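Local coordinates for protein beta-mannosidase (Trichoderma harzianum, PDB 4CVU) that probably hydrolyses terminal beta-linked mannose residues from the non-reducing ends of oligosaccharides, as a glycosylated fungal beta-mannosidase of glycoside hydrolase family 2, at residues F408-S413 and G724-L729; Y705-D710 and T716-E721. All coordinates share one frame; numbering follows the deposited sequence.

Contact 1 of 2, residues F408-S413 and G724-L729; sequences FDSVES and GRWKVL. With NA (sodium ion), chain B; CD (cadmium ion), chain T.
Trp726 reaches the helix with the one polar atom of its ring: NE1 donates to Ser410 OG over 2.9 Å, with an N-H...O angle of 163°. The hydroxyl lies at the indole edge, only 4° out of the ring plane, where the N-H points, and the bond is nearly straight. A water next to it hydrogen-bonds to Ser410 OG and donates to Gly724 O, 2.7 Å from each, giving the serine oxygen a second link to the same loop. Ser410 OG stands anti to its own carbonyl carbon (chi1 -68°), on the side of the helix that faces the loop. One turn on, Ser413 OG comes within 4.0 Å of Trp726 CH2, although its polar partner is Arg734. Other faces of the helix carry ions. Asp409 OD2 binds sodium at 2.2 Å, while Glu412 OE1 holds cadmium at 2.5 Å and OE2 forms a salt bridge with Arg439. The Trp726 ring stacks with Phe898 of strand 895-899, which also touches Asp409, Ser410 and Ser413. The contact sets helix 401-413, probably a barrel helix, against the loop before helix 729-736, with strand 895-899 of the Ig-fold domain packed on both and helix 430-439 meeting Phe408.

Contact 2 of 2, residues Y705-D710 and T716-E721; sequences YWQLND and TWAGLE
Backbone bonds join Gln707 and Leu708 to Trp717, Gly719 and Leu720 on the segment alongside, which runs in broadly the same direction and forms a single bridge, Asn709 with Leu720. Gln707 N, after a cis peptide, donates to Trp717 O at 3.1 Å, approaching from above the carbonyl plane. Leu708 O accepts twice: Leu720 N lies nearly in line with its C=O at 2.9 Å, though the N-H is bent away from the oxygen, whereas Gly719 N sits well above the carbonyl plane. Among side chains, Thr716 OG1 gives its proton to the syn lone pair of Asp710 OD1 at 2.6 Å and accepts from Ala718 N, closing an ST turn. Gln707 NE2 donates to Asn709 O at 2.8 Å, almost straight (173°); the amide is nearly parallel to the Trp717 ring, OE1 3.3 Å from Trp717 CE3. Trp706, its CG opposite the backbone N (chi1 -172°), turns its edge to the face of Trp717, planes at 77°. Leu708 CD1 and Leu720 CD1, 3.4 Å apart, are tighter than usual van der Waals contact. All this follows strand 702-705, beside strand 380-389; helix 401-413 touches both leucines, and helix 729-736 packs on Tyr705 and Leu720.

After the N-terminal beta domains and strand 380-389 the chain enters helix 401-413, then runs through strands 418-421, 442-446, 481-485 and 534-535 before strand 702-705, parallel to 380-389 and last of this mixed sheet. The arrangement is consistent with the (beta/alpha)8 barrel of family 2; a cis peptide follows strand 702-705, as after the last barrel strand in related clan GH-A enzymes. Contact 2 closes a short loop here, five residues lying between its segments. Contact 1 then closes a loop of 310 residues that encloses contact 2; the two nest and do not cross. Lys727 joins them, its N probably hydrogen-bonded to Gly719 O. Together they tie strand 702-705 to helices 401-413 and 729-736.

Contact 1 of 2, residues F408-S413 and G724-L729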
# COMPACT_ATOMS: atom_id res chain seq x y z
N PHE A 408 -1.66 25.21 -12.01
CA PHE A 408 -1.36 26.56 -12.51
C PHE A 408 -0.87 27.51 -11.42
O PHE A 408 0.01 28.32 -11.68
CB PHE A 408 -2.51 27.15 -13.33
CG PHE A 408 -2.45 26.75 -14.77
CD1 PHE A 408 -1.71 27.53 -15.68
CD2 PHE A 408 -3.08 25.60 -15.22
CE1 PHE A 408 -1.69 27.18 -17.03
CE2 PHE A 408 -3.02 25.24 -16.55
CZ PHE A 408 -2.30 26.02 -17.46
N ASP A 409 -1.39 27.37 -10.20
CA ASP A 409 -0.82 28.13 -9.08
C ASP A 409 0.69 27.90 -8.99
O ASP A 409 1.42 28.82 -8.77
CB ASP A 409 -1.31 27.69 -7.74
CG ASP A 409 -2.79 27.97 -7.49
OD1 ASP A 409 -3.47 28.75 -8.16
OD2 ASP A 409 -3.24 27.43 -6.52
N SER A 410 1.12 26.63 -9.09
CA SER A 410 2.55 26.27 -8.95
C SER A 410 3.39 26.81 -10.11
O SER A 410 4.57 27.12 -9.94
CB SER A 410 2.70 24.73 -8.85
OG SER A 410 2.14 24.24 -7.63
N VAL A 411 2.76 26.89 -11.29
CA VAL A 411 3.40 27.46 -12.50
C VAL A 411 3.68 28.98 -12.30
O VAL A 411 4.79 29.48 -12.57
CB VAL A 411 2.52 27.24 -13.76
CG1 VAL A 411 2.98 28.11 -14.94
CG2 VAL A 411 2.52 25.78 -14.19
N GLU A 412 2.66 29.72 -11.88
CA GLU A 412 2.80 31.17 -11.63
C GLU A 412 3.85 31.44 -10.55
O GLU A 412 4.77 32.30 -10.74
CB GLU A 412 1.48 31.76 -11.19
CG GLU A 412 0.38 31.60 -12.23
CD GLU A 412 -0.61 32.74 -12.18
OE1 GLU A 412 -0.16 33.87 -12.48
OE2 GLU A 412 -1.79 32.50 -11.80
N SER A 413 3.78 30.65 -9.48
CA SER A 413 4.67 30.84 -8.35
C SER A 413 6.14 30.64 -8.68
O SER A 413 7.01 31.17 -7.98
CB SER A 413 4.33 29.91 -7.22
OG SER A 413 5.02 30.35 -6.05
N GLY A 724 0.98 16.96 -7.02
CA GLY A 724 1.32 18.36 -7.02
C GLY A 724 2.48 18.78 -6.14
O GLY A 724 2.91 19.92 -6.23
N ARG A 725 3.01 17.86 -5.30
CA ARG A 725 4.01 18.19 -4.29
C ARG A 725 5.24 18.68 -5.04
O ARG A 725 5.61 18.06 -5.98
CB ARG A 725 4.46 16.93 -3.51
CG ARG A 725 5.58 17.20 -2.49
CD ARG A 725 6.02 16.00 -1.69
NE ARG A 725 5.01 15.66 -0.69
CZ ARG A 725 4.99 16.06 0.59
NH1 ARG A 725 5.95 16.83 1.09
NH2 ARG A 725 3.97 15.68 1.39
N TRP A 726 5.84 19.73 -4.54
CA TRP A 726 7.09 20.28 -5.05
C TRP A 726 8.31 19.45 -4.64
O TRP A 726 8.54 19.20 -3.48
CB TRP A 726 7.23 21.69 -4.53
CG TRP A 726 6.33 22.67 -5.19
CD1 TRP A 726 5.10 22.44 -5.63
CD2 TRP A 726 6.64 24.02 -5.52
NE1 TRP A 726 4.56 23.58 -6.20
CE2 TRP A 726 5.49 24.57 -6.14
CE3 TRP A 726 7.74 24.85 -5.30
CZ2 TRP A 726 5.44 25.87 -6.59
CZ3 TRP A 726 7.68 26.15 -5.73
CH2 TRP A 726 6.53 26.65 -6.40
N LYS A 727 9.13 19.10 -5.63
CA LYS A 727 10.48 18.66 -5.40
C LYS A 727 11.30 19.88 -4.99
O LYS A 727 10.74 20.97 -4.81
CB LYS A 727 11.09 18.05 -6.67
CG LYS A 727 10.38 16.80 -7.17
CD LYS A 727 11.25 16.01 -8.15
CE LYS A 727 10.48 14.82 -8.73
NZ LYS A 727 11.14 14.04 -9.81
N VAL A 728 12.61 19.68 -4.83
CA VAL A 728 13.54 20.75 -4.62
C VAL A 728 13.61 21.65 -5.87
O VAL A 728 13.71 22.85 -5.72
CB VAL A 728 14.96 20.26 -4.25
CG1 VAL A 728 15.94 21.40 -4.07
CG2 VAL A 728 14.91 19.47 -2.96
N LEU A 729 13.50 21.06 -7.07
CA LEU A 729 13.65 21.81 -8.33
C LEU A 729 12.84 23.12 -8.48
O LEU A 729 13.37 24.16 -8.80
CB LEU A 729 13.35 20.91 -9.52
CG LEU A 729 13.27 21.59 -10.89
CD1 LEU A 729 14.58 22.28 -11.26
CD2 LEU A 729 12.93 20.49 -11.88
NA NA B . -5.23 28.21 -5.85
CD CD T . -1.45 35.77 -11.46
O HOH W 1 1.42 21.63 -7.70
O HOH W 2 -3.31 34.74 -11.12
O HOH W 3 0.44 37.10 -11.62
O HOH W 4 -6.39 25.97 -4.57

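Contact 2 of 2, residues Y705-D710 and T716-E721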
# COMPACT_ATOMS: atom_id res chain seq x y z
N TYR A 705 12.36 24.12 -19.02
CA TYR A 705 12.95 22.88 -18.54
C TYR A 705 12.06 21.65 -18.78
O TYR A 705 10.81 21.73 -18.88
CB TYR A 705 13.42 23.03 -17.09
CG TYR A 705 12.36 23.10 -15.98
CD1 TYR A 705 11.65 21.97 -15.60
CD2 TYR A 705 12.13 24.28 -15.28
CE1 TYR A 705 10.72 22.03 -14.54
CE2 TYR A 705 11.21 24.35 -14.23
CZ TYR A 705 10.51 23.22 -13.87
OH TYR A 705 9.59 23.27 -12.83
N TRP A 706 12.73 20.51 -18.89
CA TRP A 706 12.06 19.21 -19.00
C TRP A 706 12.10 18.56 -17.61
O TRP A 706 13.18 18.24 -17.13
CB TRP A 706 12.75 18.30 -20.06
CG TRP A 706 11.91 17.10 -20.22
CD1 TRP A 706 11.94 15.99 -19.47
CD2 TRP A 706 10.75 16.97 -21.07
NE1 TRP A 706 10.93 15.14 -19.81
CE2 TRP A 706 10.18 15.72 -20.80
CE3 TRP A 706 10.19 17.78 -22.06
CZ2 TRP A 706 9.08 15.26 -21.45
CZ3 TRP A 706 9.06 17.33 -22.72
CH2 TRP A 706 8.51 16.07 -22.41
N GLN A 707 10.97 18.34 -16.92
CA GLN A 707 9.61 18.54 -17.34
C GLN A 707 8.89 19.12 -16.13
O GLN A 707 9.40 19.04 -15.00
CB GLN A 707 8.94 17.22 -17.73
CG GLN A 707 8.93 16.17 -16.63
CD GLN A 707 8.68 14.75 -17.10
OE1 GLN A 707 9.55 14.12 -17.68
NE2 GLN A 707 7.49 14.22 -16.81
N LEU A 708 7.74 19.76 -16.35
CA LEU A 708 7.08 20.42 -15.25
C LEU A 708 6.63 19.36 -14.29
O LEU A 708 6.88 19.47 -13.08
CB LEU A 708 5.87 21.24 -15.74
CG LEU A 708 4.87 21.71 -14.64
CD1 LEU A 708 5.47 22.80 -13.80
CD2 LEU A 708 3.63 22.24 -15.27
N ASN A 709 5.93 18.35 -14.82
CA ASN A 709 5.01 17.57 -13.99
C ASN A 709 5.04 16.06 -14.25
O ASN A 709 5.58 15.62 -15.27
CB ASN A 709 3.59 18.11 -14.17
CG ASN A 709 3.06 17.90 -15.58
OD1 ASN A 709 3.71 18.26 -16.55
ND2 ASN A 709 1.87 17.31 -15.69
N ASP A 710 4.41 15.29 -13.33
CA ASP A 710 4.41 13.82 -13.36
C ASP A 710 3.02 13.25 -13.66
O ASP A 710 2.02 13.78 -13.20
CB ASP A 710 4.83 13.20 -12.01
CG ASP A 710 6.33 12.98 -11.88
OD1 ASP A 710 6.99 12.60 -12.85
OD2 ASP A 710 6.85 13.18 -10.74
N THR A 716 11.44 10.53 -12.28
CA THR A 716 11.43 11.22 -13.58
C THR A 716 12.11 12.59 -13.59
O THR A 716 12.72 13.04 -12.61
CB THR A 716 9.97 11.52 -14.02
OG1 THR A 716 9.56 12.70 -13.31
CG2 THR A 716 8.96 10.32 -13.76
N TRP A 717 11.94 13.30 -14.68
CA TRP A 717 12.45 14.67 -14.82
C TRP A 717 11.51 15.76 -14.20
O TRP A 717 11.81 16.95 -14.27
CB TRP A 717 12.70 15.01 -16.30
CG TRP A 717 13.58 14.07 -17.08
CD1 TRP A 717 14.89 14.31 -17.48
CD2 TRP A 717 13.23 12.80 -17.67
NE1 TRP A 717 15.38 13.26 -18.16
CE2 TRP A 717 14.40 12.32 -18.32
CE3 TRP A 717 12.09 11.99 -17.65
CZ2 TRP A 717 14.44 11.07 -18.94
CZ3 TRP A 717 12.13 10.76 -18.29
CH2 TRP A 717 13.31 10.30 -18.92
N ALA A 718 10.38 15.34 -13.61
CA ALA A 718 9.40 16.29 -13.09
C ALA A 718 9.94 17.14 -11.97
O ALA A 718 10.86 16.72 -11.23
CB ALA A 718 8.15 15.52 -12.62
N GLY A 719 9.40 18.37 -11.87
CA GLY A 719 9.60 19.22 -10.73
C GLY A 719 8.38 19.12 -9.80
O GLY A 719 8.50 19.39 -8.64
N LEU A 720 7.24 18.76 -10.33
CA LEU A 720 5.98 18.62 -9.55
C LEU A 720 5.53 17.18 -9.66
O LEU A 720 5.36 16.66 -10.75
CB LEU A 720 4.90 19.52 -10.09
CG LEU A 720 5.20 21.02 -10.31
CD1 LEU A 720 3.99 21.68 -10.92
CD2 LEU A 720 5.65 21.75 -9.06
N GLU A 721 5.29 16.57 -8.51
CA GLU A 721 4.99 15.16 -8.40
C GLU A 721 3.47 15.00 -8.66
O GLU A 721 2.75 16.01 -8.80
CB GLU A 721 5.48 14.62 -7.02
CG GLU A 721 7.00 14.75 -6.79
CD GLU A 721 7.44 14.48 -5.34
OE1 GLU A 721 6.62 14.00 -4.52
OE2 GLU A 721 8.63 14.69 -5.01